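Local coordinates for flavin-nucleotide-binding protein (Mycobacterium smegmatis, PDB 4YBN) that binds FAD and heme on a split beta-barrel of the pyridoxamine 5'-phosphate oxidase family and is probably an oxidoreductase, at residues T205-P209 with S210-M214; E112-D116 with D117-G121. All coordinates share one frame; numbering follows the deposited sequence.

Contact 1 of 2, residues T205-P209 with S210-M214; sequences TPLPP and SVRGM
Pro208 O is gripped by two backbone amides of the turn that follows it. Arg212 N reaches it at 3.0 Å, nearly in line with the carbonyl bond (C=O...N 162°), while Val211 N, at 2.9 Å, makes a more bent and weak bond. One residue on, Gly213 N donates to Pro209 O at 3.1 Å. The bonds from Arg212 N and Gly213 N each span four residues, as in an alpha-helix, so the chain is already wound at Pro209; its ring nitrogen carries no hydrogen, which costs nothing at the start of a helix.

The side chain of Arg212 turns back over this start. CG stands anti to its own carbonyl carbon (chi1 -55°) and the chain bends at chi3, which brings the guanidinium over Pro209. Pro209 CA lies 3.6 Å above the plane, over its centre, and Pro209 CG is on that face too, 3.6 Å from Arg212 NH2. Arg212 NH1 comes obliquely to Leu207 O for a weak, long bond of 3.5 Å, and the aliphatic part of the arginine runs past Leu207 CB.

Val211 makes the apolar part of the turn, its two methyls divided between neighbours: CG1 meets Leu207 CD2 at 4.0 Å, the side chains crossing at about a right angle, and CG2 lies alongside the ring of Pro208. Trp182 of the second subunit packs on Leu207 and Pro208, and Ser210 OG is hydrogen-bonded to Glu137 of helix 134-137. With Pro208 at the N-cap and Pro209 as the first helical residue, this is a helix N-terminus, opening the short helix 209-212 near the C-terminus, where the tail meets the partner subunit.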
loop_
_atom_site.group_PDB
_atom_site.type_symbol
_atom_site.label_atom_id
_atom_site.label_comp_id
_atom_site.label_asym_id
_atom_site.label_seq_id
_atom_site.Cartn_x
_atom_site.Cartn_y
_atom_site.Cartn_z
ATOM N N THR A 205 -29.268 -4.450 17.351
ATOM C CA THR A 205 -29.499 -3.605 16.175
ATOM C C THR A 205 -28.949 -4.382 15.003
ATOM O O THR A 205 -27.853 -4.881 15.135
ATOM C CB THR A 205 -28.676 -2.272 16.295
ATOM O OG1 THR A 205 -29.215 -1.468 17.383
ATOM C CG2 THR A 205 -28.763 -1.474 14.951
ATOM N N PRO A 206 -29.655 -4.468 13.863
ATOM C CA PRO A 206 -29.111 -5.243 12.749
ATOM C C PRO A 206 -28.004 -4.601 11.967
ATOM O O PRO A 206 -27.819 -3.370 12.047
ATOM C CB PRO A 206 -30.311 -5.409 11.816
ATOM C CG PRO A 206 -31.137 -4.261 12.145
ATOM C CD PRO A 206 -31.036 -4.080 13.600
ATOM N N LEU A 207 -27.335 -5.406 11.162
ATOM C CA LEU A 207 -26.346 -4.850 10.238
ATOM C C LEU A 207 -27.091 -4.241 9.096
ATOM O O LEU A 207 -27.967 -4.867 8.585
ATOM C CB LEU A 207 -25.473 -5.895 9.655
ATOM C CG LEU A 207 -24.431 -6.588 10.461
ATOM C CD1 LEU A 207 -23.815 -7.645 9.568
ATOM C CD2 LEU A 207 -23.403 -5.595 10.990
ATOM N N PRO A 208 -26.661 -3.058 8.638
ATOM C CA PRO A 208 -27.230 -2.493 7.460
ATOM C C PRO A 208 -26.861 -3.245 6.206
ATOM O O PRO A 208 -25.862 -3.960 6.160
ATOM C CB PRO A 208 -26.664 -1.063 7.411
ATOM C CG PRO A 208 -25.844 -0.838 8.599
ATOM C CD PRO A 208 -25.684 -2.174 9.314
ATOM N N PRO A 209 -27.706 -3.154 5.162
ATOM C CA PRO A 209 -27.426 -3.993 3.988
ATOM C C PRO A 209 -26.097 -3.723 3.389
ATOM O O PRO A 209 -25.416 -4.645 2.978
ATOM C CB PRO A 209 -28.523 -3.578 2.995
ATOM C CG PRO A 209 -29.648 -3.235 3.894
ATOM C CD PRO A 209 -29.033 -2.519 5.073
ATOM N N SER A 210 -25.696 -2.456 3.383
ATOM C CA SER A 210 -24.418 -2.097 2.826
ATOM C C SER A 210 -23.298 -2.784 3.548
ATOM O O SER A 210 -22.311 -3.189 2.940
ATOM C CB SER A 210 -24.194 -0.591 2.903
ATOM O OG SER A 210 -24.101 -0.096 4.224
ATOM N N VAL A 211 -23.443 -2.937 4.854
ATOM C CA VAL A 211 -22.363 -3.527 5.582
ATOM C C VAL A 211 -22.422 -5.032 5.379
ATOM O O VAL A 211 -21.387 -5.681 5.399
ATOM C CB VAL A 211 -22.449 -3.225 7.054
ATOM C CG1 VAL A 211 -21.435 -4.026 7.851
ATOM C CG2 VAL A 211 -22.224 -1.760 7.278
ATOM N N ARG A 212 -23.608 -5.592 5.146
ATOM C CA ARG A 212 -23.737 -7.027 4.868
ATOM C C ARG A 212 -22.990 -7.414 3.613
ATOM O O ARG A 212 -22.384 -8.480 3.555
ATOM C CB ARG A 212 -25.213 -7.443 4.729
ATOM C CG ARG A 212 -26.037 -7.058 5.929
ATOM C CD ARG A 212 -27.340 -7.825 6.057
ATOM N NE ARG A 212 -28.199 -7.620 4.898
ATOM C CZ ARG A 212 -29.347 -6.958 4.931
ATOM N NH1 ARG A 212 -29.782 -6.414 6.067
ATOM N NH2 ARG A 212 -30.058 -6.818 3.819
ATOM N N GLY A 213 -22.958 -6.501 2.650
ATOM C CA GLY A 213 -22.103 -6.589 1.446
ATOM C C GLY A 213 -20.598 -6.582 1.606
ATOM O O GLY A 213 -19.850 -7.062 0.714
ATOM N N MET A 214 -20.113 -6.050 2.717
ATOM C CA MET A 214 -18.669 -5.944 2.956
ATOM C C MET A 214 -18.140 -7.297 3.432
ATOM O O MET A 214 -17.831 -7.507 4.582
ATOM C CB MET A 214 -18.385 -4.814 3.975
ATOM C CG MET A 214 -18.715 -3.456 3.354
ATOM S SD MET A 214 -18.657 -2.221 4.649
ATOM C CE MET A 214 -16.895 -1.924 4.687
#

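Contact 2 of 2, residues E112-D116 with D117-G121; sequences EVIAD and DAKRG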
loop_
_atom_site.group_PDB
_atom_site.type_symbol
_atom_site.label_atom_id
_atom_site.label_comp_id
_atom_site.label_asym_id
_atom_site.label_seq_id
_atom_site.Cartn_x
_atom_site.Cartn_y
_atom_site.Cartn_z
ATOM N N GLU A 112 -7.671 19.144 -8.498
ATOM C CA GLU A 112 -8.577 20.270 -8.447
ATOM C C GLU A 112 -9.516 20.206 -7.254
ATOM O O GLU A 112 -10.048 19.128 -6.882
ATOM C CB GLU A 112 -9.323 20.433 -9.797
ATOM C CG GLU A 112 -10.567 19.583 -10.068
ATOM C CD GLU A 112 -11.254 19.891 -11.438
ATOM O OE1 GLU A 112 -11.030 20.996 -12.008
ATOM O OE2 GLU A 112 -12.024 19.027 -11.955
ATOM N N VAL A 113 -9.701 21.366 -6.629
ATOM C CA VAL A 113 -10.647 21.537 -5.530
ATOM C C VAL A 113 -12.048 21.375 -6.056
ATOM O O VAL A 113 -12.433 22.056 -6.979
ATOM C CB VAL A 113 -10.519 22.901 -4.859
ATOM C CG1 VAL A 113 -11.649 23.143 -3.851
ATOM C CG2 VAL A 113 -9.190 23.007 -4.127
ATOM N N ILE A 114 -12.827 20.493 -5.467
ATOM C CA ILE A 114 -14.219 20.371 -5.836
ATOM C C ILE A 114 -14.938 21.589 -5.267
ATOM O O ILE A 114 -14.842 21.913 -4.068
ATOM C CB ILE A 114 -14.867 19.065 -5.272
ATOM C CG1 ILE A 114 -14.170 17.813 -5.830
ATOM C CG2 ILE A 114 -16.352 18.959 -5.627
ATOM C CD1 ILE A 114 -13.936 17.891 -7.290
ATOM N N ALA A 115 -15.715 22.263 -6.132
ATOM C CA ALA A 115 -16.494 23.455 -5.697
ATOM C C ALA A 115 -17.515 23.126 -4.650
ATOM O O ALA A 115 -18.079 21.992 -4.630
ATOM C CB ALA A 115 -17.203 24.145 -6.889
ATOM N N ASP A 116 -17.827 24.145 -3.833
ATOM C CA ASP A 116 -18.790 24.030 -2.754
ATOM C C ASP A 116 -20.097 23.437 -3.220
ATOM O O ASP A 116 -20.698 22.632 -2.524
ATOM C CB ASP A 116 -19.085 25.413 -2.156
ATOM C CG ASP A 116 -17.982 25.904 -1.197
ATOM O OD1 ASP A 116 -16.889 25.276 -1.062
ATOM O OD2 ASP A 116 -18.236 26.947 -0.555
ATOM N N ASP A 117 -20.535 23.821 -4.429
ATOM C CA ASP A 117 -21.800 23.305 -4.953
ATOM C C ASP A 117 -21.765 21.811 -5.345
ATOM O O ASP A 117 -22.789 21.115 -5.387
ATOM C CB ASP A 117 -22.217 24.100 -6.201
ATOM C CG ASP A 117 -21.030 24.464 -7.131
ATOM O OD1 ASP A 117 -20.827 23.807 -8.192
ATOM O OD2 ASP A 117 -20.328 25.462 -6.818
ATOM N N ALA A 118 -20.577 21.329 -5.653
ATOM C CA ALA A 118 -20.388 19.981 -6.106
ATOM C C ALA A 118 -19.939 19.018 -4.981
ATOM O O ALA A 118 -19.941 17.820 -5.175
ATOM C CB ALA A 118 -19.339 20.016 -7.228
ATOM N N LYS A 119 -19.607 19.530 -3.805
ATOM C CA LYS A 119 -18.952 18.680 -2.802
ATOM C C LYS A 119 -19.887 17.561 -2.331
ATOM O O LYS A 119 -19.507 16.381 -2.238
ATOM C CB LYS A 119 -18.592 19.462 -1.565
ATOM C CG LYS A 119 -17.468 20.397 -1.589
ATOM C CD LYS A 119 -17.362 20.813 -0.112
ATOM C CE LYS A 119 -16.116 21.574 0.136
ATOM N NZ LYS A 119 -16.250 22.198 1.469
ATOM N N ARG A 120 -21.137 17.920 -2.103
ATOM C CA ARG A 120 -22.123 16.986 -1.618
ATOM C C ARG A 120 -22.242 15.770 -2.532
ATOM O O ARG A 120 -22.240 14.592 -2.079
ATOM C CB ARG A 120 -23.465 17.670 -1.429
ATOM C CG ARG A 120 -24.530 16.731 -0.891
ATOM C CD ARG A 120 -25.911 17.360 -0.730
ATOM N NE ARG A 120 -25.935 18.570 0.093
ATOM C CZ ARG A 120 -25.955 18.592 1.426
ATOM N NH1 ARG A 120 -25.985 17.485 2.127
ATOM N NH2 ARG A 120 -25.958 19.759 2.083
ATOM N N GLY A 121 -22.271 16.027 -3.815
ATOM C CA GLY A 121 -22.451 14.953 -4.787
ATOM C C GLY A 121 -21.193 14.065 -4.860
ATOM O O GLY A 121 -21.291 12.832 -4.965
HETATM O O HOH W 1 -22.372 20.499 -2.391
#
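The apolar part of this strand-to-helix turn is carried by Ile114 and Ala118. Ile114 CG2 meets Ala118 CB at 3.6 Å and is equally close to the carbonyl carbon of Ala118. A chi1 of -61° puts Ile114 CG1 anti to the carbonyl carbon, which leaves CG2 opposite the backbone N and against the first helical turn. The same side chain also packs on Ala151 and Ala153 of strand 149-155, so it sits between the sheet and the helix start. A plain van der Waals contact adds to this, Asp117 OD2 resting 3.4 Å from Ala115 CB.

Of the backbone bonds, Ala118 N donates to Ala115 O at 2.8 Å, bent (139°), with the nitrogen well above the carbonyl plane. This three-residue step begins the winding. A water then extends it: it donates to Asp116 O at 2.7 Å and accepts from Arg120 N at 2.9 Å, bridging the four-residue spacing where a direct helical bond would otherwise run.

Charged groups take up the remainder. Lys119 extends beyond CG beside Asp116, both side chains pointing the same way, but Asp116 OD1 stays 4.0 Å from Lys119 NZ, beyond a salt bridge. The ammonium is instead hydrogen-bonded to the backbone oxygens of Leu146 and Thr149, which ties the first turn of the helix to the end of helix 143-147 and the start of strand 149-155; the nearby carboxylate would probably still favour its positive charge.

Backbone bonds of Glu112 to Ala153 and of Ile114 to Ala151 hold the incoming chain on the sheet. The whole is a beta-to-alpha turn: strand 110-113 of the split-barrel sheet leads through Ile114 and Ala115 into helix 116-130, which carries Leu123, Thr127 and Phe130 of the heme pocket.

Along the chain, contact 2 comes first, where strand 110-113 gives way to helix 116-130; contact 1 follows much later, in the C-terminal region where a loop becomes helix 209-212. Their centres lie about 29 Å apart and their nearest atoms about 16 Å, so they do not touch. Each is the start of a helix, but only contact 2 belongs directly to the antiparallel split-barrel sheet. Helix 116-130 carries residues lining the heme pocket, whereas the short helix 209-212 packs beside helix 134-137 and Ile131. Contact 1 also meets the second subunit, while contact 2 is touched by no other protein chain, placing one at the dimer boundary and the other within its own subunit.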